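Local coordinates for ORF10 (Moritella marina, PDB 6RIW), which forms the ketosynthase and chain length factor domains of a polyunsaturated fatty acid synthase and probably extends acyl chains through 3-oxoacyl-[acyl-carrier-protein] synthase activity, at residues 129-134 with 155-160; 585-590 with 698-703; 24-29 with 389-394. All coordinates share one frame; numbering follows the deposited sequence.

Contact 1. Residues 129-134 with 155-160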
# COMPACT_ATOMS: atom_id res chain seq x y z
N SER A 129 -8.03 1.05 -12.47
CA SER A 129 -7.01 0.03 -12.77
C SER A 129 -7.63 -1.22 -13.41
O SER A 129 -7.01 -1.85 -14.27
CB SER A 129 -6.20 -0.31 -11.52
OG SER A 129 -6.93 -1.07 -10.57
N ASN A 130 -8.88 -1.55 -13.03
CA ASN A 130 -9.61 -2.66 -13.65
C ASN A 130 -9.61 -2.56 -15.16
O ASN A 130 -9.47 -3.56 -15.87
CB ASN A 130 -11.07 -2.70 -13.16
CG ASN A 130 -11.23 -3.15 -11.73
OD1 ASN A 130 -10.36 -3.78 -11.14
ND2 ASN A 130 -12.39 -2.83 -11.16
N GLN A 131 -9.78 -1.34 -15.69
CA GLN A 131 -9.92 -1.17 -17.13
C GLN A 131 -8.67 -1.61 -17.88
O GLN A 131 -8.75 -1.99 -19.06
CB GLN A 131 -10.23 0.29 -17.49
CG GLN A 131 -11.55 0.83 -16.97
CD GLN A 131 -12.70 0.58 -17.94
OE1 GLN A 131 -12.51 -0.02 -19.00
NE2 GLN A 131 -13.91 1.04 -17.58
N LEU A 132 -7.52 -1.58 -17.23
CA LEU A 132 -6.26 -1.91 -17.88
C LEU A 132 -5.98 -3.41 -17.93
O LEU A 132 -5.10 -3.81 -18.70
CB LEU A 132 -5.09 -1.21 -17.16
CG LEU A 132 -5.12 0.33 -17.21
CD1 LEU A 132 -4.18 0.94 -16.17
CD2 LEU A 132 -4.74 0.82 -18.58
N PHE A 133 -6.68 -4.24 -17.16
CA PHE A 133 -6.31 -5.65 -17.06
C PHE A 133 -7.45 -6.61 -17.39
O PHE A 133 -7.19 -7.70 -17.89
CB PHE A 133 -5.76 -5.94 -15.67
CG PHE A 133 -4.58 -5.08 -15.34
CD1 PHE A 133 -3.40 -5.22 -16.08
CD2 PHE A 133 -4.66 -4.09 -14.37
CE1 PHE A 133 -2.31 -4.39 -15.81
CE2 PHE A 133 -3.58 -3.27 -14.08
CZ PHE A 133 -2.40 -3.40 -14.80
N MET A 134 -8.69 -6.24 -17.12
CA MET A 134 -9.81 -7.14 -17.40
C MET A 134 -9.80 -7.70 -18.83
O MET A 134 -10.14 -8.88 -19.00
CB MET A 134 -11.15 -6.43 -17.15
CG MET A 134 -11.52 -6.18 -15.72
SD MET A 134 -11.19 -7.53 -14.55
CE MET A 134 -11.01 -6.57 -13.04
N LEU A 155 -18.42 -12.50 -25.77
CA LEU A 155 -18.55 -12.05 -24.39
C LEU A 155 -18.70 -10.54 -24.34
O LEU A 155 -18.09 -9.81 -25.13
CB LEU A 155 -17.32 -12.49 -23.59
CG LEU A 155 -17.33 -12.24 -22.09
CD1 LEU A 155 -18.39 -13.08 -21.42
CD2 LEU A 155 -15.93 -12.62 -21.56
N THR A 156 -19.51 -10.06 -23.41
CA THR A 156 -19.64 -8.62 -23.23
C THR A 156 -18.53 -8.09 -22.32
O THR A 156 -18.01 -8.80 -21.46
CB THR A 156 -21.02 -8.25 -22.66
OG1 THR A 156 -21.18 -8.83 -21.37
CG2 THR A 156 -22.14 -8.75 -23.60
N HIS A 157 -18.17 -6.82 -22.52
CA HIS A 157 -17.20 -6.17 -21.64
C HIS A 157 -17.74 -6.07 -20.20
O HIS A 157 -18.94 -5.95 -19.97
CB HIS A 157 -16.83 -4.78 -22.20
CG HIS A 157 -15.48 -4.28 -21.78
ND1 HIS A 157 -14.32 -4.70 -22.38
CD2 HIS A 157 -15.12 -3.39 -20.84
CE1 HIS A 157 -13.29 -4.08 -21.83
NE2 HIS A 157 -13.75 -3.28 -20.88
N TYR A 158 -16.83 -6.11 -19.21
CA TYR A 158 -17.26 -6.22 -17.82
C TYR A 158 -18.03 -4.98 -17.33
O TYR A 158 -18.91 -5.10 -16.48
CB TYR A 158 -16.05 -6.50 -16.91
CG TYR A 158 -15.23 -5.27 -16.58
CD1 TYR A 158 -14.38 -4.71 -17.52
CD2 TYR A 158 -15.32 -4.68 -15.31
CE1 TYR A 158 -13.61 -3.55 -17.20
CE2 TYR A 158 -14.57 -3.54 -14.98
CZ TYR A 158 -13.73 -2.98 -15.92
OH TYR A 158 -13.02 -1.85 -15.58
N THR A 159 -17.72 -3.80 -17.86
CA THR A 159 -18.45 -2.56 -17.56
C THR A 159 -18.32 -1.69 -18.80
O THR A 159 -17.72 -2.09 -19.80
CB THR A 159 -17.91 -1.88 -16.29
OG1 THR A 159 -18.84 -0.89 -15.82
CG2 THR A 159 -16.56 -1.19 -16.55
N ALA A 160 -18.88 -0.48 -18.75
CA ALA A 160 -18.69 0.40 -19.91
C ALA A 160 -17.19 0.63 -20.10
O ALA A 160 -16.51 1.06 -19.15
CB ALA A 160 -19.41 1.73 -19.72
O HOH W 1 -13.85 -0.86 -13.14
O HOH W 2 -11.19 -1.87 -20.28
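The Y158 ring is held between M134 on one face and T159 on the other. M134 CG stands over the ring centre, 3.6 Å from the centroid, in a CH-pi contact. The M134 chain bends at chi2 (-42°). This places SD 5.0 Å from the same centroid, an oblique Met-aromatic contact. T159 CG2 lies over the opposite face, offset toward the rim. At the ring edge, in plane, a water hydrogen-bonds to Y158 OH at 2.8 Å and accepts from N130 ND2, which also bonds D227. The H157 ring has a second water in plane at its edge. That water donates to both Q131 O and Q131 OE1 and is also bonded to H157 NE2, while H157 ND1 bonds M949 N. The contact joins the start of helix 129-148 to the loop that follows this helix, within the N-terminal ketoacyl synthase domain of the ketosynthase half. Q131 supplies the direct polar link. Its NE2 donates to A160 O at 3.0 Å, with a nearly straight N-H...O angle of 165° and the acceptor in the amide plane. Q131 OE1 also accepts from K162 N. N130 CB packs against Y158 OH at 3.2 Å.

Contact 2. Residues 585-590 with 698-703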
# COMPACT_ATOMS: atom_id res chain seq x y z
N GLU A 585 -0.18 -6.21 -5.93
CA GLU A 585 -0.17 -7.41 -6.75
C GLU A 585 -1.18 -7.20 -7.87
O GLU A 585 -2.39 -7.22 -7.62
CB GLU A 585 -0.53 -8.62 -5.90
CG GLU A 585 -0.65 -9.93 -6.69
CD GLU A 585 0.56 -10.19 -7.57
OE1 GLU A 585 1.59 -10.70 -7.05
OE2 GLU A 585 0.49 -9.90 -8.80
N LEU A 586 -0.69 -6.95 -9.08
CA LEU A 586 -1.58 -6.71 -10.20
C LEU A 586 -2.46 -7.91 -10.51
O LEU A 586 -3.54 -7.73 -11.11
CB LEU A 586 -0.76 -6.30 -11.41
CG LEU A 586 0.04 -4.98 -11.25
CD1 LEU A 586 0.97 -4.80 -12.46
CD2 LEU A 586 -0.89 -3.78 -11.10
N GLU A 587 -2.04 -9.14 -10.13
CA GLU A 587 -2.90 -10.30 -10.34
C GLU A 587 -4.18 -10.25 -9.51
O GLU A 587 -5.10 -11.04 -9.75
CB GLU A 587 -2.14 -11.62 -10.05
CG GLU A 587 -1.02 -11.87 -11.05
CD GLU A 587 -0.35 -13.24 -10.86
OE1 GLU A 587 -0.57 -13.89 -9.82
OE2 GLU A 587 0.40 -13.65 -11.77
N LEU A 588 -4.28 -9.31 -8.56
CA LEU A 588 -5.54 -9.16 -7.83
C LEU A 588 -6.72 -8.80 -8.72
O LEU A 588 -7.88 -9.00 -8.31
CB LEU A 588 -5.38 -8.10 -6.73
CG LEU A 588 -4.47 -8.45 -5.54
CD1 LEU A 588 -4.45 -7.29 -4.56
CD2 LEU A 588 -4.93 -9.73 -4.87
N HIS A 589 -6.48 -8.27 -9.92
CA HIS A 589 -7.56 -7.98 -10.86
C HIS A 589 -8.23 -9.25 -11.36
O HIS A 589 -9.36 -9.19 -11.86
CB HIS A 589 -7.04 -7.15 -12.04
CG HIS A 589 -6.56 -5.79 -11.62
ND1 HIS A 589 -5.23 -5.52 -11.37
CD2 HIS A 589 -7.24 -4.64 -11.38
CE1 HIS A 589 -5.11 -4.25 -10.98
NE2 HIS A 589 -6.31 -3.69 -11.00
N GLN A 590 -7.57 -10.41 -11.20
CA GLN A 590 -8.19 -11.65 -11.63
C GLN A 590 -9.42 -11.99 -10.79
O GLN A 590 -10.30 -12.71 -11.28
CB GLN A 590 -7.16 -12.79 -11.56
CG GLN A 590 -6.04 -12.61 -12.57
CD GLN A 590 -4.89 -13.56 -12.33
OE1 GLN A 590 -5.04 -14.56 -11.65
NE2 GLN A 590 -3.73 -13.26 -12.92
N SER A 698 4.35 -11.30 -13.92
CA SER A 698 2.95 -11.54 -14.30
C SER A 698 2.63 -10.94 -15.66
O SER A 698 3.27 -9.99 -16.12
CB SER A 698 2.00 -10.92 -13.26
OG SER A 698 2.24 -9.53 -13.18
N ILE A 699 1.58 -11.47 -16.31
CA ILE A 699 1.20 -10.85 -17.58
C ILE A 699 0.71 -9.43 -17.34
O ILE A 699 0.88 -8.54 -18.19
CB ILE A 699 0.15 -11.70 -18.32
CG1 ILE A 699 0.01 -11.19 -19.76
CG2 ILE A 699 -1.20 -11.74 -17.53
CD1 ILE A 699 -0.86 -12.09 -20.69
N GLU A 700 0.12 -9.17 -16.17
CA GLU A 700 -0.35 -7.82 -15.88
C GLU A 700 0.82 -6.84 -15.79
O GLU A 700 0.73 -5.71 -16.30
CB GLU A 700 -1.13 -7.80 -14.57
CG GLU A 700 -2.45 -8.56 -14.63
CD GLU A 700 -2.36 -10.03 -14.25
OE1 GLU A 700 -1.24 -10.62 -14.27
OE2 GLU A 700 -3.42 -10.62 -13.92
N ASN A 701 1.91 -7.25 -15.15
CA ASN A 701 3.05 -6.34 -15.09
C ASN A 701 3.70 -6.16 -16.45
O ASN A 701 4.13 -5.05 -16.78
CB ASN A 701 4.10 -6.78 -14.09
CG ASN A 701 5.17 -5.71 -13.91
OD1 ASN A 701 4.85 -4.60 -13.46
ND2 ASN A 701 6.40 -6.00 -14.28
N ILE A 702 3.81 -7.22 -17.26
CA ILE A 702 4.40 -7.03 -18.58
C ILE A 702 3.54 -6.06 -19.40
O ILE A 702 4.06 -5.12 -20.04
CB ILE A 702 4.59 -8.38 -19.30
CG1 ILE A 702 5.96 -8.99 -19.02
CG2 ILE A 702 4.60 -8.15 -20.84
CD1 ILE A 702 6.29 -9.21 -17.56
N THR A 703 2.22 -6.25 -19.36
CA THR A 703 1.27 -5.33 -19.99
C THR A 703 1.47 -3.89 -19.53
O THR A 703 1.55 -2.96 -20.34
CB THR A 703 -0.16 -5.77 -19.66
OG1 THR A 703 -0.38 -7.08 -20.19
CG2 THR A 703 -1.19 -4.81 -20.26
O HOH W 3 2.14 -8.60 -10.69
O HOH W 4 0.01 -13.41 -14.67
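E700 reaches across to L586, E587 and Q590. Its CB packs on L586 CB at 3.5 Å. CG lies against L586 O at 3.8 Å. The chain then bends at chi2 (91°), and CD comes beside E587 CG. OE1 meets the same E587 CG at 3.5 Å. OE2 accepts from Q590 NE2 at 2.8 Å, using its syn lone pair. The N-H...O angle is 160°, and the amide and carboxylate are nearly coplanar, 19° apart. OE2 is also bonded to Y137 OH, so two partners grip this buried oxygen.

The carboxylates of E587 and E700 approach closely, with E587 OE2 and E700 OE1 4.3 Å apart. A water that accepts from I699 N lies between them. R505 forms a salt bridge with E587 OE2 and probably offsets the like charges. S698 is the N-cap of helix 699-706: its OG accepts from N701 N at 3.0 Å. S698 OG also donates to a water that in turn donates to E585 OE2.

Both segments belong to the N-terminal ketoacyl synthase domain of the second, chain length factor half. Each follows a strand, 576-581 or 687-694, and these two strands pair in parallel. Helix 129-148 of the ketosynthase half packs against both segments, with F133 touching E700 and Y137 touching H589 and Q590.

Contact 3. Residues 24-29 with 389-394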
# COMPACT_ATOMS: atom_id res chain seq x y z
N GLN A 24 -20.50 20.70 11.24
CA GLN A 24 -21.94 20.96 11.40
C GLN A 24 -22.74 19.66 11.30
O GLN A 24 -23.71 19.46 12.04
CB GLN A 24 -22.41 21.96 10.35
CG GLN A 24 -23.81 22.51 10.62
CD GLN A 24 -23.91 23.22 11.97
OE1 GLN A 24 -22.99 23.94 12.39
NE2 GLN A 24 -25.04 23.03 12.65
N GLN A 25 -22.34 18.76 10.40
CA GLN A 25 -23.04 17.49 10.30
C GLN A 25 -22.93 16.69 11.59
O GLN A 25 -23.90 16.04 12.01
CB GLN A 25 -22.50 16.69 9.12
CG GLN A 25 -23.13 17.12 7.80
CD GLN A 25 -22.35 16.65 6.60
OE1 GLN A 25 -21.60 15.68 6.67
NE2 GLN A 25 -22.53 17.35 5.48
N LEU A 26 -21.76 16.70 12.22
CA LEU A 26 -21.60 16.03 13.51
C LEU A 26 -22.49 16.66 14.57
O LEU A 26 -23.10 15.94 15.38
CB LEU A 26 -20.13 16.10 13.96
CG LEU A 26 -19.14 15.38 13.05
CD1 LEU A 26 -17.76 15.37 13.68
CD2 LEU A 26 -19.61 13.97 12.82
N LEU A 27 -22.55 17.99 14.60
CA LEU A 27 -23.37 18.68 15.60
C LEU A 27 -24.84 18.36 15.44
O LEU A 27 -25.58 18.34 16.43
CB LEU A 27 -23.16 20.19 15.52
CG LEU A 27 -21.75 20.75 15.74
CD1 LEU A 27 -21.76 22.27 15.58
CD2 LEU A 27 -21.25 20.36 17.11
N GLU A 28 -25.27 18.09 14.21
CA GLU A 28 -26.64 17.76 13.87
C GLU A 28 -26.91 16.26 13.86
O GLU A 28 -28.00 15.85 13.47
CB GLU A 28 -27.01 18.34 12.49
CG GLU A 28 -26.92 19.86 12.38
CD GLU A 28 -27.15 20.36 10.95
OE1 GLU A 28 -27.52 19.54 10.08
OE2 GLU A 28 -26.96 21.58 10.70
N GLN A 29 -25.92 15.44 14.24
CA GLN A 29 -26.07 13.98 14.30
C GLN A 29 -26.47 13.41 12.94
O GLN A 29 -27.25 12.46 12.85
CB GLN A 29 -27.07 13.57 15.37
CG GLN A 29 -26.74 14.12 16.73
CD GLN A 29 -27.56 13.46 17.83
OE1 GLN A 29 -27.82 12.26 17.80
NE2 GLN A 29 -27.97 14.26 18.81
N LEU A 389 -16.40 21.64 22.39
CA LEU A 389 -17.64 20.88 22.29
C LEU A 389 -17.33 19.48 21.76
O LEU A 389 -16.45 19.32 20.91
CB LEU A 389 -18.66 21.54 21.35
CG LEU A 389 -19.24 22.90 21.71
CD1 LEU A 389 -19.94 23.54 20.50
CD2 LEU A 389 -20.20 22.76 22.88
N ILE A 390 -18.08 18.49 22.24
CA ILE A 390 -17.91 17.12 21.78
C ILE A 390 -19.20 16.64 21.11
O ILE A 390 -20.25 16.56 21.77
CB ILE A 390 -17.51 16.19 22.93
CG1 ILE A 390 -16.11 16.58 23.44
CG2 ILE A 390 -17.55 14.74 22.47
CD1 ILE A 390 -15.72 15.92 24.75
N PRO A 391 -19.17 16.35 19.82
CA PRO A 391 -20.37 15.84 19.14
C PRO A 391 -20.75 14.44 19.59
O PRO A 391 -19.95 13.69 20.16
CB PRO A 391 -19.98 15.85 17.65
CG PRO A 391 -18.74 16.71 17.57
CD PRO A 391 -18.05 16.59 18.89
N ALA A 392 -22.00 14.09 19.32
CA ALA A 392 -22.54 12.79 19.66
C ALA A 392 -21.96 11.68 18.78
O ALA A 392 -21.54 11.90 17.64
CB ALA A 392 -24.06 12.79 19.51
N THR A 393 -21.96 10.47 19.33
CA THR A 393 -21.94 9.24 18.55
C THR A 393 -23.39 8.89 18.25
O THR A 393 -24.20 8.78 19.18
CB THR A 393 -21.25 8.11 19.31
OG1 THR A 393 -19.88 8.45 19.56
CG2 THR A 393 -21.34 6.79 18.56
N ILE A 394 -23.73 8.74 16.97
CA ILE A 394 -25.13 8.55 16.58
C ILE A 394 -25.50 7.07 16.66
O ILE A 394 -24.64 6.18 16.69
CB ILE A 394 -25.41 9.12 15.18
CG1 ILE A 394 -24.72 8.29 14.10
CG2 ILE A 394 -24.97 10.58 15.11
CD1 ILE A 394 -25.21 8.61 12.70
O HOH W 5 -22.74 13.25 15.47
O HOH W 6 -23.81 15.88 18.05
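L26 O, at the end of helix 19-27, is gripped by three donors, and two of them are waters that lead to A392. One water donates to L26 O at 2.7 Å and also to A392 O. The other donates to L26 O at 2.8 Å and accepts from A392 N. The third donor is Q29 N, at 3.1 Å from L26 O. It belongs to a Schellman motif that ends the helix: Q29 takes a positive phi (58°) and the chain turns away.

Apolar atoms fill in around this water bridge. L26 CB meets P391 CB at 3.7 Å. L27 CD2 approaches P391 CG more loosely. Q29 CB packs on I394 CG2 at 3.7 Å. Beyond CG the Q29 chain is extended, and its CD meets A392 CB at 3.9 Å, so its amide carbon serves as a packing surface here. N365 of helix 363-366 touches both L26 and I394. The contact thus sets the C-terminal end of helix 19-27 against the segment that leaves strand 389-390, in the ketosynthase half.

Side-chain hydrocarbon and two bridging waters join the segments, and the two waters add to the Q29 N bond at the L26 carbonyl.

In the fold
Contacts 1 and 2 form one continuous patch, with centres 14 Å apart. They belong to different halves of the didomain, so the patch spans the interface between ketosynthase and chain length factor. S129 OG and H589 NE2 lie 2.7 Å apart, a probable hydrogen bond. M134 CE packs on H589 O at 3.3 Å. Contact 3 is remote: its centre is about 41 Å from that of contact 1 and about 44 Å from that of contact 2. It is in the same half as contact 1, which is nested inside the chain loop it closes. All three contacts lie away from the magnesium site at M1 and K286.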